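Local coordinates for protein interferon alpha/beta receptor 1 (Mus musculus, PDB 3WCY) that pairs with IFNAR2 to form the cell-surface receptor for type I interferons, whose binding switches on JAK-STAT signalling, at residues A[309-313]-A[324-328]; A[335-339]-A[351-357]. One frame throughout, in Å; residues are numbered along the deposited sequence.

Interaction 1: residues A[309-313]-A[324-328]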
ATOM      1  N   PRO A 309      21.849  -6.627 -15.516  1.00116.32           N
ATOM      2  CA  PRO A 309      22.830  -5.714 -14.898  1.00115.91           C
ATOM      3  C   PRO A 309      23.314  -4.559 -15.795  1.00115.92           C
ATOM      4  O   PRO A 309      23.422  -4.750 -17.011  1.00115.71           O
ATOM      5  CB  PRO A 309      23.985  -6.647 -14.515  1.00119.59           C
ATOM      6  CG  PRO A 309      23.865  -7.799 -15.443  1.00124.51           C
ATOM      7  CD  PRO A 309      22.390  -8.001 -15.599  1.00118.60           C
ATOM      8  N   PRO A 310      23.634  -3.366 -15.220  1.00108.79           N
ATOM      9  CA  PRO A 310      24.124  -2.252 -16.051  1.00107.30           C
ATOM     10  C   PRO A 310      25.609  -2.397 -16.407  1.00108.41           C
ATOM     11  O   PRO A 310      26.283  -3.277 -15.861  1.00109.17           O
ATOM     12  CB  PRO A 310      23.868  -1.012 -15.173  1.00108.94           C
ATOM     13  CG  PRO A 310      23.256  -1.510 -13.896  1.00113.33           C
ATOM     14  CD  PRO A 310      23.572  -2.966 -13.803  1.00109.82           C
ATOM     15  N   VAL A 311      26.121  -1.542 -17.319  1.00101.58           N
ATOM     16  CA  VAL A 311      27.536  -1.587 -17.717  1.00101.48           C
ATOM     17  C   VAL A 311      28.336  -0.481 -17.016  1.00104.86           C
ATOM     18  O   VAL A 311      28.227   0.698 -17.363  1.00103.76           O
ATOM     19  CB  VAL A 311      27.798  -1.657 -19.247  1.00104.23           C
ATOM     20  CG1 VAL A 311      29.251  -2.019 -19.525  1.00105.68           C
ATOM     21  CG2 VAL A 311      26.864  -2.648 -19.932  1.00102.45           C
ATOM     22  N   ILE A 312      29.132  -0.891 -16.017  1.00101.86           N
ATOM     23  CA  ILE A 312      29.972  -0.027 -15.194  1.00102.63           C
ATOM     24  C   ILE A 312      31.297   0.342 -15.893  1.00107.09           C
ATOM     25  O   ILE A 312      31.941  -0.517 -16.508  1.00107.18           O
ATOM     26  CB  ILE A 312      30.130  -0.616 -13.752  1.00106.53           C
ATOM     27  CG1 ILE A 312      30.573   0.447 -12.737  1.00108.34           C
ATOM     28  CG2 ILE A 312      30.997  -1.893 -13.695  1.00108.90           C
ATOM     29  CD1 ILE A 312      30.331   0.082 -11.262  1.00118.88           C
ATOM     30  N   THR A 313      31.668   1.633 -15.824  1.00103.69           N
ATOM     31  CA  THR A 313      32.894   2.192 -16.404  1.00105.06           C
ATOM     32  C   THR A 313      33.672   2.922 -15.300  1.00110.77           C
ATOM     33  O   THR A 313      33.100   3.760 -14.597  1.00110.06           O
ATOM     34  CB  THR A 313      32.569   3.129 -17.585  1.00111.79           C
ATOM     35  OG1 THR A 313      31.449   2.639 -18.330  1.00111.25           O
ATOM     36  CG2 THR A 313      33.738   3.311 -18.508  1.00110.86           C
ATOM     37  N   TYR A 324      31.056   5.417 -13.937  1.00102.49           N
ATOM     38  CA  TYR A 324      29.908   5.646 -14.814  1.00101.22           C
ATOM     39  C   TYR A 324      29.024   4.410 -14.960  1.00105.84           C
ATOM     40  O   TYR A 324      29.485   3.366 -15.423  1.00105.20           O
ATOM     41  CB  TYR A 324      30.311   6.197 -16.198  1.00102.54           C
ATOM     42  CG  TYR A 324      29.201   7.004 -16.838  1.00102.54           C
ATOM     43  CD1 TYR A 324      29.258   8.393 -16.879  1.00105.19           C
ATOM     44  CD2 TYR A 324      28.065   6.384 -17.349  1.00101.44           C
ATOM     45  CE1 TYR A 324      28.215   9.144 -17.420  1.00105.31           C
ATOM     46  CE2 TYR A 324      27.006   7.124 -17.869  1.00101.37           C
ATOM     47  CZ  TYR A 324      27.090   8.504 -17.915  1.00109.12           C
ATOM     48  OH  TYR A 324      26.052   9.229 -18.453  1.00106.76           O
ATOM     49  N   VAL A 325      27.740   4.555 -14.600  1.00103.60           N
ATOM     50  CA  VAL A 325      26.732   3.495 -14.701  1.00102.94           C
ATOM     51  C   VAL A 325      25.941   3.707 -15.983  1.00108.25           C
ATOM     52  O   VAL A 325      25.395   4.786 -16.201  1.00107.51           O
ATOM     53  CB  VAL A 325      25.785   3.428 -13.474  1.00106.01           C
ATOM     54  CG1 VAL A 325      25.050   2.094 -13.437  1.00104.74           C
ATOM     55  CG2 VAL A 325      26.533   3.666 -12.168  1.00107.04           C
ATOM     56  N   ASN A 326      25.879   2.682 -16.826  1.00106.81           N
ATOM     57  CA  ASN A 326      25.145   2.756 -18.083  1.00106.43           C
ATOM     58  C   ASN A 326      24.036   1.714 -18.082  1.00114.01           C
ATOM     59  O   ASN A 326      24.336   0.527 -17.951  1.00113.67           O
ATOM     60  CB  ASN A 326      26.097   2.540 -19.266  1.00101.61           C
ATOM     61  CG  ASN A 326      27.009   3.704 -19.559  1.00 99.86           C
ATOM     62  OD1 ASN A 326      26.579   4.749 -20.061  1.00 86.83           O
ATOM     63  ND2 ASN A 326      28.304   3.521 -19.325  1.00 87.38           N
ATOM     64  N   CYS A 327      22.760   2.150 -18.206  1.00113.61           N
ATOM     65  CA  CYS A 327      21.611   1.235 -18.274  1.00114.54           C
ATOM     66  C   CYS A 327      21.637   0.457 -19.602  1.00119.61           C
ATOM     67  O   CYS A 327      22.071   0.998 -20.625  1.00119.35           O
ATOM     68  CB  CYS A 327      20.288   1.973 -18.078  1.00114.91           C
ATOM     69  SG  CYS A 327      19.848   3.106 -19.426  1.00119.35           S
ATOM     70  N   GLN A 328      21.195  -0.811 -19.576  1.00116.79           N
ATOM     71  CA  GLN A 328      21.194  -1.685 -20.752  1.00116.94           C
ATOM     72  C   GLN A 328      19.914  -1.634 -21.630  1.00121.70           C
ATOM     73  O   GLN A 328      19.625  -2.574 -22.379  1.00121.25           O
ATOM     74  CB  GLN A 328      21.648  -3.110 -20.392  1.00118.59           C
ATOM     75  CG  GLN A 328      23.139  -3.199 -20.084  1.00131.86           C
ATOM     76  CD  GLN A 328      23.753  -4.482 -20.590  1.00154.89           C
ATOM     77  OE1 GLN A 328      24.055  -5.400 -19.818  1.00150.91           O
ATOM     78  NE2 GLN A 328      23.973  -4.570 -21.900  1.00148.31           N
TER

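Interaction 2: residues A[335-339]-A[351-357]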
ATOM      1  N   LEU A 335      16.388   7.850 -14.724  1.00125.20           N
ATOM      2  CA  LEU A 335      16.708   6.631 -13.967  1.00123.70           C
ATOM      3  C   LEU A 335      17.481   6.924 -12.666  1.00124.89           C
ATOM      4  O   LEU A 335      18.173   7.943 -12.571  1.00124.99           O
ATOM      5  CB  LEU A 335      17.503   5.640 -14.853  1.00123.95           C
ATOM      6  CG  LEU A 335      16.706   4.847 -15.904  1.00127.81           C
ATOM      7  CD1 LEU A 335      16.712   5.543 -17.246  1.00128.24           C
ATOM      8  CD2 LEU A 335      17.285   3.477 -16.105  1.00130.22           C
ATOM      9  N   ASN A 336      17.355   6.024 -11.667  1.00118.95           N
ATOM     10  CA  ASN A 336      18.048   6.115 -10.375  1.00118.55           C
ATOM     11  C   ASN A 336      19.114   5.019 -10.297  1.00119.57           C
ATOM     12  O   ASN A 336      18.855   3.874 -10.686  1.00118.45           O
ATOM     13  CB  ASN A 336      17.065   6.018  -9.202  1.00119.65           C
ATOM     14  CG  ASN A 336      17.488   6.792  -7.969  1.00149.76           C
ATOM     15  OD1 ASN A 336      17.860   7.974  -8.029  1.00144.25           O
ATOM     16  ND2 ASN A 336      17.392   6.154  -6.810  1.00144.05           N
ATOM     17  N   TYR A 337      20.320   5.376  -9.821  1.00114.30           N
ATOM     18  CA  TYR A 337      21.456   4.450  -9.755  1.00113.06           C
ATOM     19  C   TYR A 337      21.967   4.185  -8.336  1.00113.07           C
ATOM     20  O   TYR A 337      21.748   4.995  -7.435  1.00112.20           O
ATOM     21  CB  TYR A 337      22.598   4.939 -10.669  1.00115.21           C
ATOM     22  CG  TYR A 337      22.173   5.262 -12.088  1.00115.88           C
ATOM     23  CD1 TYR A 337      21.903   6.573 -12.475  1.00117.94           C
ATOM     24  CD2 TYR A 337      22.057   4.261 -13.049  1.00115.68           C
ATOM     25  CE1 TYR A 337      21.524   6.877 -13.782  1.00118.13           C
ATOM     26  CE2 TYR A 337      21.678   4.553 -14.359  1.00115.71           C
ATOM     27  CZ  TYR A 337      21.411   5.863 -14.720  1.00122.38           C
ATOM     28  OH  TYR A 337      21.034   6.158 -16.006  1.00121.67           O
ATOM     29  N   GLU A 338      22.656   3.041  -8.154  1.00107.67           N
ATOM     30  CA  GLU A 338      23.236   2.607  -6.883  1.00107.59           C
ATOM     31  C   GLU A 338      24.658   2.093  -7.074  1.00109.89           C
ATOM     32  O   GLU A 338      24.941   1.440  -8.073  1.00109.19           O
ATOM     33  CB  GLU A 338      22.373   1.506  -6.240  1.00108.23           C
ATOM     34  CG  GLU A 338      22.335   1.581  -4.720  1.00121.95           C
ATOM     35  CD  GLU A 338      21.849   0.343  -3.987  1.00147.38           C
ATOM     36  OE1 GLU A 338      20.763  -0.178  -4.330  1.00139.39           O
ATOM     37  OE2 GLU A 338      22.536  -0.073  -3.026  1.00147.35           O
ATOM     38  N   ILE A 339      25.549   2.373  -6.107  1.00106.21           N
ATOM     39  CA  ILE A 339      26.938   1.914  -6.132  1.00106.65           C
ATOM     40  C   ILE A 339      27.290   1.067  -4.914  1.00108.53           C
ATOM     41  O   ILE A 339      26.748   1.290  -3.836  1.00107.46           O
ATOM     42  CB  ILE A 339      27.947   3.062  -6.442  1.00111.28           C
ATOM     43  CG1 ILE A 339      28.762   2.751  -7.690  1.00112.64           C
ATOM     44  CG2 ILE A 339      28.865   3.421  -5.280  1.00113.60           C
ATOM     45  CD1 ILE A 339      28.152   3.244  -8.915  1.00121.01           C
ATOM     46  N   SER A 351      28.445   1.587   0.330  1.00104.10           N
ATOM     47  CA  SER A 351      27.438   1.813  -0.699  1.00102.25           C
ATOM     48  C   SER A 351      26.826   3.203  -0.685  1.00107.41           C
ATOM     49  O   SER A 351      26.454   3.705   0.380  1.00107.82           O
ATOM     50  CB  SER A 351      26.337   0.761  -0.592  1.00103.63           C
ATOM     51  OG  SER A 351      25.783   0.703   0.713  1.00110.37           O
ATOM     52  N   MET A 352      26.687   3.807  -1.882  1.00103.57           N
ATOM     53  CA  MET A 352      26.080   5.127  -2.071  1.00102.80           C
ATOM     54  C   MET A 352      25.249   5.234  -3.354  1.00106.47           C
ATOM     55  O   MET A 352      25.559   4.574  -4.348  1.00105.36           O
ATOM     56  CB  MET A 352      27.108   6.269  -1.937  1.00106.76           C
ATOM     57  CG  MET A 352      28.222   6.244  -2.957  1.00111.34           C
ATOM     58  SD  MET A 352      29.576   7.337  -2.480  1.00118.16           S
ATOM     59  CE  MET A 352      30.065   7.966  -4.082  1.00115.21           C
ATOM     60  N   GLU A 353      24.176   6.046  -3.310  1.00103.58           N
ATOM     61  CA  GLU A 353      23.290   6.282  -4.448  1.00102.72           C
ATOM     62  C   GLU A 353      23.265   7.761  -4.837  1.00108.36           C
ATOM     63  O   GLU A 353      23.309   8.635  -3.968  1.00108.60           O
ATOM     64  CB  GLU A 353      21.874   5.692  -4.224  1.00102.39           C
ATOM     65  CG  GLU A 353      20.862   6.584  -3.514  1.00115.43           C
ATOM     66  CD  GLU A 353      19.440   6.532  -4.042  1.00145.41           C
ATOM     67  OE1 GLU A 353      18.831   5.438  -4.023  1.00150.84           O
ATOM     68  OE2 GLU A 353      18.921   7.600  -4.439  1.00139.08           O
ATOM     69  N   LYS A 354      23.240   8.034  -6.146  1.00105.68           N
ATOM     70  CA  LYS A 354      23.186   9.394  -6.672  1.00106.36           C
ATOM     71  C   LYS A 354      21.988   9.553  -7.605  1.00109.91           C
ATOM     72  O   LYS A 354      21.242   8.588  -7.831  1.00107.84           O
ATOM     73  CB  LYS A 354      24.512   9.810  -7.358  1.00110.33           C
ATOM     74  CG  LYS A 354      25.728   9.916  -6.426  1.00128.86           C
ATOM     75  CD  LYS A 354      25.566  10.922  -5.278  1.00142.20           C
ATOM     76  CE  LYS A 354      26.476  10.590  -4.118  1.00152.98           C
ATOM     77  NZ  LYS A 354      26.348  11.573  -3.010  1.00159.98           N
ATOM     78  N   ASP A 355      21.789  10.782  -8.113  1.00107.64           N
ATOM     79  CA  ASP A 355      20.696  11.155  -9.011  1.00106.35           C
ATOM     80  C   ASP A 355      21.031  10.712 -10.424  1.00109.27           C
ATOM     81  O   ASP A 355      20.281   9.932 -11.015  1.00107.84           O
ATOM     82  CB  ASP A 355      20.435  12.671  -8.939  1.00109.27           C
ATOM     83  CG  ASP A 355      20.606  13.233  -7.540  1.00121.67           C
ATOM     84  OD1 ASP A 355      19.739  12.951  -6.675  1.00122.26           O
ATOM     85  OD2 ASP A 355      21.651  13.878  -7.283  1.00127.31           O
ATOM     86  N   GLY A 356      22.176  11.173 -10.924  1.00106.60           N
ATOM     87  CA  GLY A 356      22.680  10.834 -12.249  1.00105.95           C
ATOM     88  C   GLY A 356      23.594   9.621 -12.244  1.00108.05           C
ATOM     89  O   GLY A 356      23.746   8.964 -11.209  1.00108.19           O
ATOM     90  N   PRO A 357      24.238   9.294 -13.383  1.00102.50           N
ATOM     91  CA  PRO A 357      25.113   8.111 -13.415  1.00101.78           C
ATOM     92  C   PRO A 357      26.579   8.387 -13.071  1.00104.90           C
ATOM     93  O   PRO A 357      27.316   7.454 -12.754  1.00104.46           O
ATOM     94  CB  PRO A 357      24.951   7.601 -14.848  1.00102.88           C
ATOM     95  CG  PRO A 357      24.332   8.753 -15.630  1.00107.36           C
ATOM     96  CD  PRO A 357      24.156   9.923 -14.714  1.00103.81           C
TER

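Interaction 1: residues A[309-313]-A[324-328]
This is an antiparallel beta-hairpin pairing in the fourth fibronectin type III domain of the receptor's extracellular part, where the first strand, 311-316, meets the second, 321-326. The axes of 311-313 and 324-326 come within 4.8 Å, with 161° between their N-to-C directions. At T313 and Y324 the backbones hydrogen-bond in both directions: T313 N donates to Y324 O (2.8 Å) and Y324 N to T313 O (2.7 Å). Further along, V311 N reaches N326 O at 2.8 Å, and N326 N returns a more bent hydrogen bond to V311 O at 3.1 Å. The same V311 O weakly accepts the side-chain amide of N326 (ND2, 3.4 Å). I312 sits between these bonded residues, its CA approaching Y324 O at 3.4 Å in a CA-H...O contact.

Side chains alternate. V311, T313, Y324 and N326 share the outer face: T313 and N326 are polar and Y324 amphipathic, as suits solvent, with V311 the exposed apolar exception. I312 and V325, branched and apolar, turn to the opposite face. P310, lacking a backbone N-H to donate, suits the approach to the strand, and its CB packs on V325 CG1 at 3.7 Å.

The inner face lies against the facing sheet: I312 meets V372 and A374 of strand 369-376, while V325 touches A374, Y337 and I339. Within its own sheet, strand 321-326 is flanked by strands 311-316 and 358-361.

Interaction 2: residues A[335-339]-A[351-357]
S351 begins with its CA 3.3 Å from I339 O, a CA-H...O contact. M352 follows with two backbone hydrogen bonds, I339 N to M352 O at 2.8 Å and M352 N to I339 O at 3.2 Å; its flexible side chain lays CG against I339 CG2 (3.7 Å). E353, on the other face with E338, uses its carboxylate to accept N336 ND2 at OE2 (3.2 Å), with a second, weak hydrogen bond to OE1 (3.2 Å). K354 keeps its long charged side chain exposed. Beyond D355 the chain turns inward through G356, whose O lies 3.3 Å from Y337 CD1, and P357 sets CB over the face of the Y337 ring, 4.0 Å from its centroid. Proline suits this CH-pi contact, its compact, rigid ring presenting polarised C-H groups. Antiparallel pairing of strand 337-343 with edge strand 350-354, before the chain leaves for 358-361 in the facing sheet, is characteristic of the fibronectin type III beta-sandwich.

From the N terminus, interaction 1 comes first: strand 311-316 turns back into 321-326 and the pairing of 309-313 with 324-328 closes that hairpin. Past the C327-C332 disulfide, the chain crosses to the other sheet, where 335-339 and 351-357 close a second hairpin. The two loops therefore follow in series, neither nested nor crossed, with centres 11 Å apart. They meet across the sandwich interior, where V325 CG1 packs on Y337 CD2 and V325 CG2 on I339 CD1, both at 3.7 Å. P357 also comes back to the first hairpin, its CB 3.2 Å from V325 O, as the chain heads into strand 358-361 beside 321-326.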